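Local coordinates for protein dextranase (Pseudarthrobacter oxydans, PDB 6NZS) that cleaves (1->6)-alpha-D-glucosidic linkages inside dextran chains, acting as an endo-hydrolase of glycosyl hydrolase family 49, at residues T431-N436 against I479-M484; D508-L513 against E548-G553; G209-P214 against I229-P234; K252-A257 against F266-D271; T469-M474 against A493-E498. One frame throughout, in Å; residues are numbered along the deposited sequence.

Interaction 1: residues T431-N436 against I479-M484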
# COMPACT_ATOMS: atom_id res chain seq x y z
N THR A 431 10.56 -5.50 4.03
CA THR A 431 9.55 -4.46 4.02
C THR A 431 10.22 -3.15 4.40
O THR A 431 10.98 -3.11 5.37
CB THR A 431 8.47 -4.77 5.07
OG1 THR A 431 7.96 -6.10 4.86
CG2 THR A 431 7.33 -3.76 5.01
N THR A 432 9.97 -2.10 3.63
CA THR A 432 10.45 -0.77 3.99
C THR A 432 9.26 0.17 4.07
O THR A 432 8.60 0.44 3.06
CB THR A 432 11.48 -0.24 2.99
OG1 THR A 432 12.53 -1.20 2.84
CG2 THR A 432 12.09 1.05 3.49
N VAL A 433 8.99 0.67 5.27
CA VAL A 433 7.96 1.67 5.49
C VAL A 433 8.67 3.02 5.38
O VAL A 433 9.29 3.49 6.33
CB VAL A 433 7.28 1.49 6.85
CG1 VAL A 433 6.09 2.43 7.01
CG2 VAL A 433 6.83 0.02 7.03
N ILE A 434 8.61 3.62 4.18
CA ILE A 434 9.42 4.80 3.91
C ILE A 434 8.86 6.03 4.59
O ILE A 434 9.61 6.97 4.89
CB ILE A 434 9.65 5.02 2.40
CG1 ILE A 434 8.34 5.11 1.62
CG2 ILE A 434 10.59 3.95 1.82
CD1 ILE A 434 8.54 5.68 0.20
N HIS A 435 7.54 6.08 4.81
CA HIS A 435 6.90 7.17 5.52
C HIS A 435 5.69 6.62 6.24
O HIS A 435 5.15 5.57 5.88
CB HIS A 435 6.43 8.26 4.54
CG HIS A 435 7.56 8.97 3.88
ND1 HIS A 435 8.44 9.76 4.59
CD2 HIS A 435 7.98 9.00 2.59
CE1 HIS A 435 9.35 10.25 3.77
NE2 HIS A 435 9.09 9.81 2.55
N ASN A 436 5.25 7.36 7.26
CA ASN A 436 4.01 7.04 7.94
C ASN A 436 3.55 8.28 8.68
O ASN A 436 4.37 9.10 9.09
CB ASN A 436 4.17 5.87 8.92
CG ASN A 436 4.86 6.29 10.20
OD1 ASN A 436 4.21 6.56 11.21
ND2 ASN A 436 6.19 6.36 10.16
N ILE A 479 12.17 -5.19 8.61
CA ILE A 479 11.14 -4.16 8.50
C ILE A 479 11.84 -2.85 8.82
O ILE A 479 12.10 -2.54 9.99
CB ILE A 479 9.96 -4.39 9.44
CG1 ILE A 479 9.36 -5.80 9.29
CG2 ILE A 479 8.90 -3.33 9.17
CD1 ILE A 479 8.28 -6.10 10.32
N THR A 480 12.16 -2.09 7.78
CA THR A 480 12.89 -0.84 7.93
C THR A 480 11.88 0.30 7.95
O THR A 480 11.12 0.48 6.99
CB THR A 480 13.87 -0.69 6.76
OG1 THR A 480 14.84 -1.75 6.83
CG2 THR A 480 14.57 0.65 6.82
N VAL A 481 11.86 1.05 9.05
CA VAL A 481 10.92 2.15 9.23
C VAL A 481 11.73 3.44 9.24
O VAL A 481 12.55 3.67 10.14
CB VAL A 481 10.10 2.00 10.51
CG1 VAL A 481 9.10 3.14 10.64
CG2 VAL A 481 9.39 0.64 10.52
N GLU A 482 11.53 4.26 8.22
CA GLU A 482 12.35 5.46 8.04
C GLU A 482 11.67 6.68 8.64
O GLU A 482 10.44 6.81 8.60
CB GLU A 482 12.63 5.68 6.55
CG GLU A 482 13.31 4.47 5.89
CD GLU A 482 14.19 4.84 4.72
OE1 GLU A 482 14.81 5.93 4.73
OE2 GLU A 482 14.28 4.03 3.78
N GLY A 483 12.48 7.58 9.20
CA GLY A 483 11.91 8.71 9.92
C GLY A 483 11.24 8.28 11.22
O GLY A 483 11.50 7.21 11.78
N MET A 484 10.35 9.15 11.71
CA MET A 484 9.67 8.93 12.98
C MET A 484 8.41 8.09 12.81
O MET A 484 7.71 8.18 11.80
CB MET A 484 9.24 10.28 13.57
CG MET A 484 10.39 11.20 13.90
SD MET A 484 9.81 12.78 14.58
CE MET A 484 9.03 13.52 13.16
O HOH W 1 13.78 -3.81 5.37
O HOH W 2 8.06 5.56 8.04

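Interaction 2: residues D508-L513 against E548-G553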
# COMPACT_ATOMS: atom_id res chain seq x y z
N ASP A 508 13.88 4.33 12.73
CA ASP A 508 14.81 5.46 12.83
C ASP A 508 14.63 6.23 14.13
O ASP A 508 15.61 6.56 14.80
CB ASP A 508 14.60 6.43 11.65
CG ASP A 508 15.33 6.00 10.40
OD1 ASP A 508 16.05 4.99 10.43
OD2 ASP A 508 15.17 6.70 9.37
N ALA A 509 13.39 6.55 14.49
CA ALA A 509 13.14 7.42 15.63
C ALA A 509 11.69 7.29 16.05
O ALA A 509 10.83 6.91 15.25
CB ALA A 509 13.44 8.88 15.28
N TRP A 510 11.42 7.61 17.31
CA TRP A 510 10.05 7.84 17.73
C TRP A 510 9.65 9.27 17.42
O TRP A 510 10.49 10.17 17.30
CB TRP A 510 9.87 7.60 19.23
CG TRP A 510 10.24 6.22 19.68
CD1 TRP A 510 11.18 5.90 20.62
CD2 TRP A 510 9.68 4.98 19.23
NE1 TRP A 510 11.24 4.53 20.77
CE2 TRP A 510 10.33 3.95 19.93
CE3 TRP A 510 8.69 4.65 18.29
CZ2 TRP A 510 10.04 2.59 19.72
CZ3 TRP A 510 8.40 3.31 18.08
CH2 TRP A 510 9.07 2.30 18.80
N ASN A 511 8.34 9.49 17.32
CA ASN A 511 7.81 10.83 17.07
C ASN A 511 7.74 11.64 18.36
O ASN A 511 8.21 11.22 19.43
CB ASN A 511 6.50 10.74 16.29
CG ASN A 511 5.37 10.09 17.09
OD1 ASN A 511 5.38 10.08 18.33
ND2 ASN A 511 4.39 9.55 16.38
N GLY A 512 7.13 12.82 18.29
CA GLY A 512 7.07 13.73 19.42
C GLY A 512 5.95 13.52 20.43
O GLY A 512 5.78 14.35 21.33
N LEU A 513 5.19 12.43 20.32
CA LEU A 513 4.14 12.16 21.29
C LEU A 513 4.75 11.80 22.64
O LEU A 513 5.95 11.53 22.76
CB LEU A 513 3.30 10.98 20.80
CG LEU A 513 2.55 11.20 19.49
CD1 LEU A 513 1.92 9.91 19.03
CD2 LEU A 513 1.49 12.30 19.66
N GLU A 548 14.04 -9.98 17.60
CA GLU A 548 15.47 -10.16 17.38
C GLU A 548 15.99 -8.95 16.60
O GLU A 548 15.51 -8.67 15.50
CB GLU A 548 15.72 -11.44 16.58
CG GLU A 548 17.19 -11.71 16.33
CD GLU A 548 17.43 -12.98 15.54
OE1 GLU A 548 16.45 -13.65 15.15
OE2 GLU A 548 18.62 -13.30 15.30
N ASN A 549 16.96 -8.24 17.17
CA ASN A 549 17.51 -7.04 16.53
C ASN A 549 16.42 -6.01 16.24
O ASN A 549 16.40 -5.39 15.18
CB ASN A 549 18.30 -7.36 15.26
CG ASN A 549 19.41 -8.33 15.52
OD1 ASN A 549 19.97 -8.37 16.62
ND2 ASN A 549 19.74 -9.14 14.52
N TYR A 550 15.48 -5.87 17.17
CA TYR A 550 14.60 -4.71 17.20
C TYR A 550 15.44 -3.52 17.62
O TYR A 550 16.11 -3.57 18.65
CB TYR A 550 13.48 -4.99 18.21
CG TYR A 550 12.63 -3.82 18.68
CD1 TYR A 550 12.32 -2.76 17.82
CD2 TYR A 550 12.13 -3.78 19.97
CE1 TYR A 550 11.53 -1.71 18.25
CE2 TYR A 550 11.35 -2.74 20.41
CZ TYR A 550 11.05 -1.70 19.55
OH TYR A 550 10.28 -0.66 20.00
N SER A 551 15.45 -2.47 16.80
CA SER A 551 16.32 -1.33 17.09
C SER A 551 15.58 -0.02 16.88
O SER A 551 14.67 0.07 16.04
CB SER A 551 17.61 -1.35 16.26
OG SER A 551 17.34 -1.14 14.87
N VAL A 552 15.98 0.99 17.65
CA VAL A 552 15.49 2.36 17.52
C VAL A 552 16.72 3.26 17.47
O VAL A 552 17.58 3.18 18.35
CB VAL A 552 14.59 2.76 18.69
CG1 VAL A 552 13.99 4.13 18.41
CG2 VAL A 552 13.48 1.72 18.93
N GLY A 553 16.81 4.08 16.43
CA GLY A 553 17.96 4.97 16.30
C GLY A 553 19.28 4.23 16.22
O GLY A 553 20.32 4.79 16.61

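Interaction 3: residues G209-P214 against I229-P234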
# COMPACT_ATOMS: atom_id res chain seq x y z
N GLY A 209 -6.71 -16.42 -26.51
CA GLY A 209 -8.15 -16.52 -26.44
C GLY A 209 -8.77 -15.40 -27.24
O GLY A 209 -8.08 -14.58 -27.83
N SER A 210 -10.10 -15.38 -27.26
CA SER A 210 -10.79 -14.29 -27.91
C SER A 210 -10.61 -13.01 -27.09
O SER A 210 -10.59 -13.05 -25.86
CB SER A 210 -12.28 -14.60 -28.08
OG SER A 210 -12.89 -14.89 -26.84
N ILE A 211 -10.46 -11.88 -27.78
CA ILE A 211 -10.13 -10.61 -27.15
C ILE A 211 -11.14 -9.54 -27.54
O ILE A 211 -11.42 -9.34 -28.73
CB ILE A 211 -8.71 -10.14 -27.51
CG1 ILE A 211 -7.66 -11.17 -27.09
CG2 ILE A 211 -8.42 -8.80 -26.85
CD1 ILE A 211 -6.26 -10.82 -27.55
N HIS A 212 -11.66 -8.83 -26.55
CA HIS A 212 -12.40 -7.60 -26.74
C HIS A 212 -11.48 -6.42 -26.44
O HIS A 212 -10.86 -6.38 -25.37
CB HIS A 212 -13.61 -7.56 -25.80
CG HIS A 212 -14.32 -6.24 -25.80
ND1 HIS A 212 -15.06 -5.79 -26.87
CD2 HIS A 212 -14.40 -5.27 -24.86
CE1 HIS A 212 -15.56 -4.60 -26.59
NE2 HIS A 212 -15.18 -4.26 -25.37
N TYR A 213 -11.38 -5.48 -27.38
CA TYR A 213 -10.57 -4.27 -27.21
C TYR A 213 -11.50 -3.08 -27.05
O TYR A 213 -12.05 -2.59 -28.04
CB TYR A 213 -9.69 -4.05 -28.44
CG TYR A 213 -8.71 -5.15 -28.77
CD1 TYR A 213 -9.05 -6.16 -29.65
CD2 TYR A 213 -7.42 -5.14 -28.24
CE1 TYR A 213 -8.15 -7.16 -29.98
CE2 TYR A 213 -6.52 -6.12 -28.56
CZ TYR A 213 -6.89 -7.13 -29.43
OH TYR A 213 -5.99 -8.11 -29.75
N PRO A 214 -11.70 -2.56 -25.84
CA PRO A 214 -12.55 -1.37 -25.69
C PRO A 214 -11.97 -0.18 -26.44
O PRO A 214 -10.75 -0.01 -26.53
CB PRO A 214 -12.56 -1.13 -24.18
CG PRO A 214 -12.26 -2.46 -23.58
CD PRO A 214 -11.30 -3.12 -24.54
N ILE A 229 -10.98 -12.29 -23.03
CA ILE A 229 -9.95 -11.36 -22.58
C ILE A 229 -10.42 -9.95 -22.92
O ILE A 229 -10.88 -9.69 -24.03
CB ILE A 229 -8.62 -11.65 -23.30
CG1 ILE A 229 -8.15 -13.08 -23.01
CG2 ILE A 229 -7.55 -10.61 -22.93
CD1 ILE A 229 -7.12 -13.58 -23.99
N ILE A 230 -10.28 -9.04 -21.96
CA ILE A 230 -10.52 -7.62 -22.19
C ILE A 230 -9.17 -6.94 -22.16
O ILE A 230 -8.46 -6.98 -21.15
CB ILE A 230 -11.49 -7.02 -21.16
CG1 ILE A 230 -12.82 -7.78 -21.17
CG2 ILE A 230 -11.71 -5.54 -21.47
CD1 ILE A 230 -13.75 -7.41 -20.04
N TYR A 231 -8.79 -6.32 -23.29
CA TYR A 231 -7.45 -5.79 -23.51
C TYR A 231 -7.59 -4.29 -23.71
O TYR A 231 -8.15 -3.85 -24.72
CB TYR A 231 -6.87 -6.45 -24.76
CG TYR A 231 -5.42 -6.16 -25.09
CD1 TYR A 231 -4.98 -4.86 -25.35
CD2 TYR A 231 -4.50 -7.19 -25.19
CE1 TYR A 231 -3.66 -4.61 -25.68
CE2 TYR A 231 -3.18 -6.95 -25.51
CZ TYR A 231 -2.77 -5.65 -25.75
OH TYR A 231 -1.45 -5.41 -26.08
N PHE A 232 -7.07 -3.51 -22.77
CA PHE A 232 -7.10 -2.05 -22.86
C PHE A 232 -5.79 -1.58 -23.49
O PHE A 232 -4.73 -1.65 -22.86
CB PHE A 232 -7.29 -1.41 -21.49
CG PHE A 232 -8.67 -1.58 -20.93
CD1 PHE A 232 -8.98 -2.68 -20.15
CD2 PHE A 232 -9.64 -0.61 -21.14
CE1 PHE A 232 -10.25 -2.84 -19.62
CE2 PHE A 232 -10.92 -0.76 -20.60
CZ PHE A 232 -11.22 -1.87 -19.84
N LYS A 233 -5.86 -1.12 -24.73
CA LYS A 233 -4.71 -0.54 -25.39
C LYS A 233 -4.38 0.79 -24.72
O LYS A 233 -5.18 1.34 -23.96
CB LYS A 233 -5.03 -0.32 -26.88
CG LYS A 233 -5.12 -1.62 -27.67
CD LYS A 233 -5.21 -1.37 -29.17
CE LYS A 233 -6.56 -0.80 -29.57
NZ LYS A 233 -6.64 -0.55 -31.04
N PRO A 234 -3.19 1.34 -24.98
CA PRO A 234 -2.87 2.66 -24.43
C PRO A 234 -3.95 3.66 -24.82
O PRO A 234 -4.46 3.65 -25.95
CB PRO A 234 -1.52 3.00 -25.08
CG PRO A 234 -0.91 1.67 -25.35
CD PRO A 234 -2.05 0.76 -25.73
O HOH W 3 -8.33 -1.50 -26.20

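Interaction 4: residues K252-A257 against F266-D271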
# COMPACT_ATOMS: atom_id res chain seq x y z
N LYS A 252 -11.62 -14.28 -18.45
CA LYS A 252 -10.59 -14.84 -17.59
C LYS A 252 -9.40 -13.91 -17.41
O LYS A 252 -8.52 -14.21 -16.59
CB LYS A 252 -10.10 -16.19 -18.15
CG LYS A 252 -9.40 -16.07 -19.50
CD LYS A 252 -9.07 -17.43 -20.14
CE LYS A 252 -8.21 -17.24 -21.38
NZ LYS A 252 -7.92 -18.53 -22.08
N TRP A 253 -9.34 -12.81 -18.15
CA TRP A 253 -8.14 -11.98 -18.17
C TRP A 253 -8.54 -10.55 -18.49
O TRP A 253 -9.23 -10.30 -19.48
CB TRP A 253 -7.20 -12.51 -19.26
CG TRP A 253 -5.76 -12.06 -19.22
CD1 TRP A 253 -5.24 -10.96 -18.59
CD2 TRP A 253 -4.66 -12.71 -19.85
NE1 TRP A 253 -3.88 -10.90 -18.79
CE2 TRP A 253 -3.50 -11.97 -19.56
CE3 TRP A 253 -4.55 -13.87 -20.63
CZ2 TRP A 253 -2.24 -12.35 -20.03
CZ3 TRP A 253 -3.30 -14.24 -21.10
CH2 TRP A 253 -2.16 -13.48 -20.79
N VAL A 254 -8.11 -9.61 -17.64
CA VAL A 254 -8.17 -8.18 -17.94
C VAL A 254 -6.74 -7.68 -18.04
O VAL A 254 -5.93 -7.91 -17.13
CB VAL A 254 -8.95 -7.42 -16.85
CG1 VAL A 254 -8.78 -5.91 -17.04
CG2 VAL A 254 -10.43 -7.81 -16.91
N TYR A 255 -6.41 -7.03 -19.16
CA TYR A 255 -5.06 -6.56 -19.42
C TYR A 255 -5.09 -5.05 -19.60
O TYR A 255 -5.85 -4.53 -20.42
CB TYR A 255 -4.48 -7.23 -20.68
CG TYR A 255 -3.10 -6.72 -21.00
CD1 TYR A 255 -2.01 -7.04 -20.19
CD2 TYR A 255 -2.88 -5.90 -22.09
CE1 TYR A 255 -0.75 -6.56 -20.46
CE2 TYR A 255 -1.60 -5.41 -22.38
CZ TYR A 255 -0.54 -5.74 -21.55
OH TYR A 255 0.72 -5.25 -21.82
N LEU A 256 -4.25 -4.35 -18.84
CA LEU A 256 -4.09 -2.90 -18.95
C LEU A 256 -2.70 -2.65 -19.51
O LEU A 256 -1.70 -2.82 -18.82
CB LEU A 256 -4.23 -2.23 -17.58
CG LEU A 256 -5.45 -2.57 -16.72
CD1 LEU A 256 -5.45 -1.70 -15.47
CD2 LEU A 256 -6.73 -2.37 -17.48
N ALA A 257 -2.64 -2.24 -20.77
CA ALA A 257 -1.35 -2.02 -21.41
C ALA A 257 -0.61 -0.89 -20.71
O ALA A 257 -1.23 -0.01 -20.10
CB ALA A 257 -1.55 -1.65 -22.87
N PHE A 266 -13.24 -3.49 -11.24
CA PHE A 266 -13.59 -4.77 -11.86
C PHE A 266 -14.02 -5.76 -10.79
O PHE A 266 -13.36 -5.91 -9.76
CB PHE A 266 -12.42 -5.37 -12.63
CG PHE A 266 -12.08 -4.63 -13.89
CD1 PHE A 266 -12.82 -4.82 -15.04
CD2 PHE A 266 -11.02 -3.74 -13.92
CE1 PHE A 266 -12.52 -4.13 -16.20
CE2 PHE A 266 -10.71 -3.05 -15.08
CZ PHE A 266 -11.46 -3.25 -16.22
N ARG A 267 -15.13 -6.45 -11.05
CA ARG A 267 -15.56 -7.56 -10.22
C ARG A 267 -15.72 -8.78 -11.11
O ARG A 267 -16.48 -8.74 -12.09
CB ARG A 267 -16.88 -7.25 -9.53
CG ARG A 267 -17.44 -8.48 -8.83
CD ARG A 267 -18.59 -8.15 -7.90
NE ARG A 267 -19.08 -9.36 -7.25
CZ ARG A 267 -20.14 -9.39 -6.46
NH1 ARG A 267 -20.82 -8.28 -6.21
NH2 ARG A 267 -20.52 -10.54 -5.91
N PHE A 268 -15.00 -9.85 -10.77
CA PHE A 268 -15.23 -11.14 -11.41
C PHE A 268 -16.30 -11.82 -10.56
O PHE A 268 -16.02 -12.44 -9.54
CB PHE A 268 -13.94 -11.95 -11.46
CG PHE A 268 -12.93 -11.45 -12.46
CD1 PHE A 268 -12.13 -10.35 -12.18
CD2 PHE A 268 -12.76 -12.10 -13.67
CE1 PHE A 268 -11.18 -9.91 -13.10
CE2 PHE A 268 -11.81 -11.67 -14.59
CZ PHE A 268 -11.02 -10.57 -14.30
N LEU A 269 -17.55 -11.66 -11.00
CA LEU A 269 -18.70 -12.13 -10.23
C LEU A 269 -18.75 -13.64 -10.15
O LEU A 269 -19.16 -14.20 -9.12
CB LEU A 269 -19.98 -11.59 -10.86
CG LEU A 269 -21.32 -12.10 -10.33
CD1 LEU A 269 -21.69 -11.35 -9.08
CD2 LEU A 269 -22.39 -11.95 -11.39
N HIS A 270 -18.32 -14.32 -11.20
CA HIS A 270 -18.44 -15.77 -11.31
C HIS A 270 -17.15 -16.46 -10.88
O HIS A 270 -16.06 -15.88 -10.91
CB HIS A 270 -18.82 -16.13 -12.74
CG HIS A 270 -20.04 -15.41 -13.22
ND1 HIS A 270 -21.32 -15.84 -12.93
CD2 HIS A 270 -20.18 -14.28 -13.95
CE1 HIS A 270 -22.19 -15.01 -13.46
NE2 HIS A 270 -21.53 -14.05 -14.09
N ASP A 271 -17.29 -17.72 -10.46
CA ASP A 271 -16.20 -18.49 -9.88
C ASP A 271 -15.81 -19.70 -10.72
O ASP A 271 -15.22 -20.65 -10.20
CB ASP A 271 -16.52 -18.91 -8.43
CG ASP A 271 -17.77 -19.78 -8.32
OD1 ASP A 271 -18.36 -20.13 -9.36
OD2 ASP A 271 -18.15 -20.11 -7.18

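Interaction 5: residues T469-M474 against A493-E498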
# COMPACT_ATOMS: atom_id res chain seq x y z
N THR A 469 -8.78 -21.23 18.62
CA THR A 469 -8.13 -20.84 17.37
C THR A 469 -6.67 -20.52 17.67
O THR A 469 -6.31 -20.19 18.81
CB THR A 469 -8.82 -19.62 16.74
OG1 THR A 469 -8.74 -18.50 17.64
CG2 THR A 469 -10.29 -19.92 16.45
N THR A 470 -5.82 -20.65 16.65
CA THR A 470 -4.38 -20.47 16.83
C THR A 470 -3.79 -19.71 15.65
O THR A 470 -3.99 -20.08 14.49
CB THR A 470 -3.67 -21.82 16.97
OG1 THR A 470 -4.26 -22.55 18.05
CG2 THR A 470 -2.20 -21.62 17.27
N VAL A 471 -3.04 -18.65 15.97
CA VAL A 471 -2.19 -17.93 15.02
C VAL A 471 -0.75 -18.31 15.36
O VAL A 471 -0.28 -18.04 16.48
CB VAL A 471 -2.41 -16.42 15.14
CG1 VAL A 471 -1.38 -15.65 14.33
CG2 VAL A 471 -3.83 -16.07 14.72
N LYS A 472 -0.04 -18.93 14.42
CA LYS A 472 1.29 -19.43 14.75
C LYS A 472 2.23 -19.39 13.55
O LYS A 472 1.82 -19.38 12.39
CB LYS A 472 1.22 -20.85 15.33
CG LYS A 472 0.67 -21.88 14.36
CD LYS A 472 0.61 -23.25 15.01
CE LYS A 472 0.15 -24.30 14.02
NZ LYS A 472 -0.05 -25.61 14.69
N ASN A 473 3.53 -19.39 13.87
CA ASN A 473 4.58 -19.58 12.87
C ASN A 473 4.54 -18.48 11.81
O ASN A 473 4.45 -18.74 10.61
CB ASN A 473 4.51 -20.98 12.26
CG ASN A 473 4.74 -22.07 13.28
OD1 ASN A 473 5.58 -21.94 14.17
ND2 ASN A 473 3.97 -23.15 13.17
N MET A 474 4.59 -17.24 12.28
CA MET A 474 4.64 -16.07 11.41
C MET A 474 5.98 -15.40 11.64
O MET A 474 6.33 -15.07 12.78
CB MET A 474 3.50 -15.11 11.72
CG MET A 474 2.13 -15.77 11.71
SD MET A 474 0.83 -14.61 11.27
CE MET A 474 0.96 -13.45 12.61
N ALA A 493 -4.38 -10.31 21.66
CA ALA A 493 -4.48 -11.67 21.14
C ALA A 493 -5.91 -12.17 21.23
O ALA A 493 -6.46 -12.32 22.33
CB ALA A 493 -3.54 -12.60 21.89
N LEU A 494 -6.51 -12.44 20.08
CA LEU A 494 -7.85 -13.01 19.99
C LEU A 494 -7.82 -14.51 19.76
O LEU A 494 -8.89 -15.13 19.70
CB LEU A 494 -8.65 -12.31 18.88
CG LEU A 494 -8.82 -10.80 19.05
CD1 LEU A 494 -9.47 -10.20 17.80
CD2 LEU A 494 -9.64 -10.49 20.29
N SER A 495 -6.63 -15.08 19.66
CA SER A 495 -6.41 -16.50 19.44
C SER A 495 -5.16 -16.89 20.22
O SER A 495 -4.35 -16.04 20.58
CB SER A 495 -6.16 -16.80 17.95
OG SER A 495 -7.21 -16.33 17.13
N ASP A 496 -5.02 -18.19 20.51
CA ASP A 496 -3.72 -18.69 20.93
C ASP A 496 -2.68 -18.23 19.92
O ASP A 496 -2.91 -18.26 18.71
CB ASP A 496 -3.72 -20.22 21.00
CG ASP A 496 -4.45 -20.76 22.21
OD1 ASP A 496 -4.99 -19.98 23.03
OD2 ASP A 496 -4.51 -22.00 22.33
N THR A 497 -1.53 -17.77 20.42
CA THR A 497 -0.53 -17.12 19.59
C THR A 497 0.84 -17.73 19.88
O THR A 497 1.30 -17.69 21.02
CB THR A 497 -0.52 -15.62 19.87
OG1 THR A 497 -1.80 -15.07 19.55
CG2 THR A 497 0.54 -14.92 19.02
N GLU A 498 1.48 -18.30 18.85
CA GLU A 498 2.71 -19.05 19.05
C GLU A 498 3.73 -18.77 17.96
O GLU A 498 3.39 -18.63 16.79
CB GLU A 498 2.42 -20.56 19.08
CG GLU A 498 1.54 -20.99 20.23
CD GLU A 498 0.89 -22.33 20.00
OE1 GLU A 498 1.39 -23.11 19.17
OE2 GLU A 498 -0.14 -22.60 20.66
O HOH W 4 -2.71 -23.36 20.36
O HOH W 5 -0.31 -25.25 18.14

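Interaction 1: residues T431-N436 against I479-M484
Thr432 lies alongside Thr480 with both side chains pointing the same way, CG2 of Thr432 being 4.1 Å from CB of Thr480. Their strands, 431-435 and 479-482, belong to neighbouring coils of a parallel beta-helix: the axes approach to 4.6 Å and diverge by 9°. The same Thr432 CG2 sits 3.7 Å from OE2 of Glu482, whose OE1 is bound by Ser119. On the other face, Val433 CB meets Val481 CG2 at 4.3 Å. Three backbone bonds, among them Glu482 N to Val433 O, fix the register. Beyond the strands, Asn436 CG lies between the backbone N and the carbonyl carbon (chi1 76°), from where ND2 donates to Met484 O at 2.9 Å, 24° out of the amide plane, while OD1 pairs with Thr485 OG1 and Met438 N. An alanine here would probably deprive Thr485 OG1 and Met438 N of this partner and leave Met484 O to its other donor, His179. A water donates to Val433 O and Glu482 O and accepts from Asn436 ND2 at 2.9 Å.

Interaction 2: residues D508-L513 against E548-G553
Tyr550 OH meets the edge of the Trp510 ring in its plane, 3.3 Å from CZ2 and 3.4 Å from CH2, and is also hydrogen-bonded to Gly570 O. The two side chains cross at about a right angle, with OH at the indole rim. A chi1 of -59° sets CG of Trp510 beside the backbone N, and from there the indole extends to Val552, which supplies the second surface. Its CG1 lies over one face of the indole, 4.0 Å from the centroid of the five-membered ring and 23° off the normal, which meets the geometry of a CH-pi contact. Its CG2 reaches Trp510 CZ2 at 3.6 Å. Indole NE1 is hydrogen-bonded to Leu569 O, so the ring is held by a polar bond as well as by the valine. An alanine in place of Trp510 would be likely to open a gap beside the Val552 methyls and leave Leu569 O without its indole partner. The touching parts, 508-510 and 550-553, run 88° apart, and the chain turns at Asp508 from strand 495-507 into strand 509-510. This is a corner of the parallel beta-helix, packed against strand 545-552 of a late coil.

Interaction 3: residues G209-P214 against I229-P234
Pro214 crosses Phe232 and Ile230 at about right angles, forming the buried apolar centre of two parallel strands, 211-212 and 229-232, that begin the beta-helix. Its CG lies 4.0 Å from the centroid of the Phe232 ring and 24° off the normal, a CH-pi contact on the side facing the interior of the coil, while Ile230 CG2 flanks the same carbon at 3.8 Å. On the other side of the sheet, Ile211 and Tyr231 lie side by side and point the same way, Ile211 CG2 touching Tyr231 CB at 3.5 Å. Tyr231 CG is anti to the backbone N (chi1 -173°), which sets it 3.6 Å from Tyr213 CE2, an atom standing over the Tyr231 ring toward its rim. The ring planes make 52°, so the pair is oblique, and Tyr213 OH bonds to Glu206. Further out come the backbone bonds: His212 N to Ile229 O at 2.8 Å, Tyr231 N to His212 O at 2.9 Å, and a weak one from Ile229 N to Ser210 O. The pattern stops at Pro214, whose nitrogen carries no hydrogen; its CD approaches Tyr231 O to 3.2 Å. A water takes up the polar edge, donating to Pro214 O and to Tyr231 O and accepting from Lys233 N at 2.9 Å.

Interaction 4: residues K252-A257 against F266-D271
Val254 sends its two methyls to two phenylalanines of the segment 266-271, and each phenylalanine receives its methyl differently. Toward Phe266 the approach is tip to tip: Val254 CG1 stands over one face of the ring, 4.1 Å from the centroid and 20° off the normal, displaced toward the rim and closest to CZ at 3.9 Å. That placement fits a CH-pi contact. Toward Phe268 the side chains cross at a slant, Val254 CG2 reaching CZ of that ring at 3.8 Å. The split follows from the valine torsion: CG1 is anti to the backbone N (chi1 169°) and CG2 anti to the carbonyl carbon, which spreads the methyls toward neighbouring rings. Phe268 also brings CE2 to 4.3 Å from the backbone C of Lys252. No hydrogen bond crosses this contact, and the strand axes are 10.1 Å apart with directions 160° apart. Both facts argue for two walls facing each other across the apolar interior of the beta-helix, rather than neighbours in one sheet. Around the trio, Leu247 touches Val254 and Phe268, Phe232 packs on Phe266, and Phe318 stacks on Phe268. Strand 253-256 lies between strands 229-232 and 275-279 in its wall, and strand 266-268 lies between strands 245-247 and 316-320 in the facing one.

Interaction 5: residues T469-M474 against A493-E498
Thr469 and Ser495 meet through their hydroxyls because OG1 of Thr469 sits between the backbone N and the carbonyl carbon (chi1 61°), whereas OG of Ser495 lies anti to the carbonyl carbon (chi1 -56°). Ser495 OG donates to Thr469 OG1 over 2.7 Å. The pair is held at both ends, Ser495 OG by Arg421 N and Thr469 OG1 by Asp466 O. Val471 CG2 packs on Ser495 CB at 4.0 Å. On the opposite face a water joins three side chains, accepting from Thr470 OG1 at 2.9 Å and donating to Asp496 OD2 and to Glu498 OE2, the latter at 2.7 Å. Asp496 OD1 is hydrogen-bonded to Thr534 N. Lys472 and Glu498 touch through their CB atoms, 3.9 Å apart. Backbone bonds such as Val471 N to Asp496 O hold the strands together. The polar links are local; what marks the parallel beta-helix is the in-register pairing of strands from successive coils, Thr470 with Asp496, Val471 with Thr497 and Lys472 with Glu498.

From the N-terminal side, interaction 3 comes first, closing a 14-residue connection between segments 209-214 and 229-234. Interaction 4, in series, closes 8 residues and touches it, strand 253-256 being the next neighbour of 229-232; with 266-268 it spans from wall to wall of the coil. Interaction 1 closes 42 residues on the far side of the chain's centre, about 39 Å centre to centre from interaction 3. It crosses interaction 5, which closes 18: strand 469-482 serves both, pairing with 423-435 and with 495-507. Interaction 2 comes last, closing 34 residues, and touches interaction 1 through Asp508, which bonds Gly483 N. Together they tie early coils of the beta-helix to each other and late ones likewise.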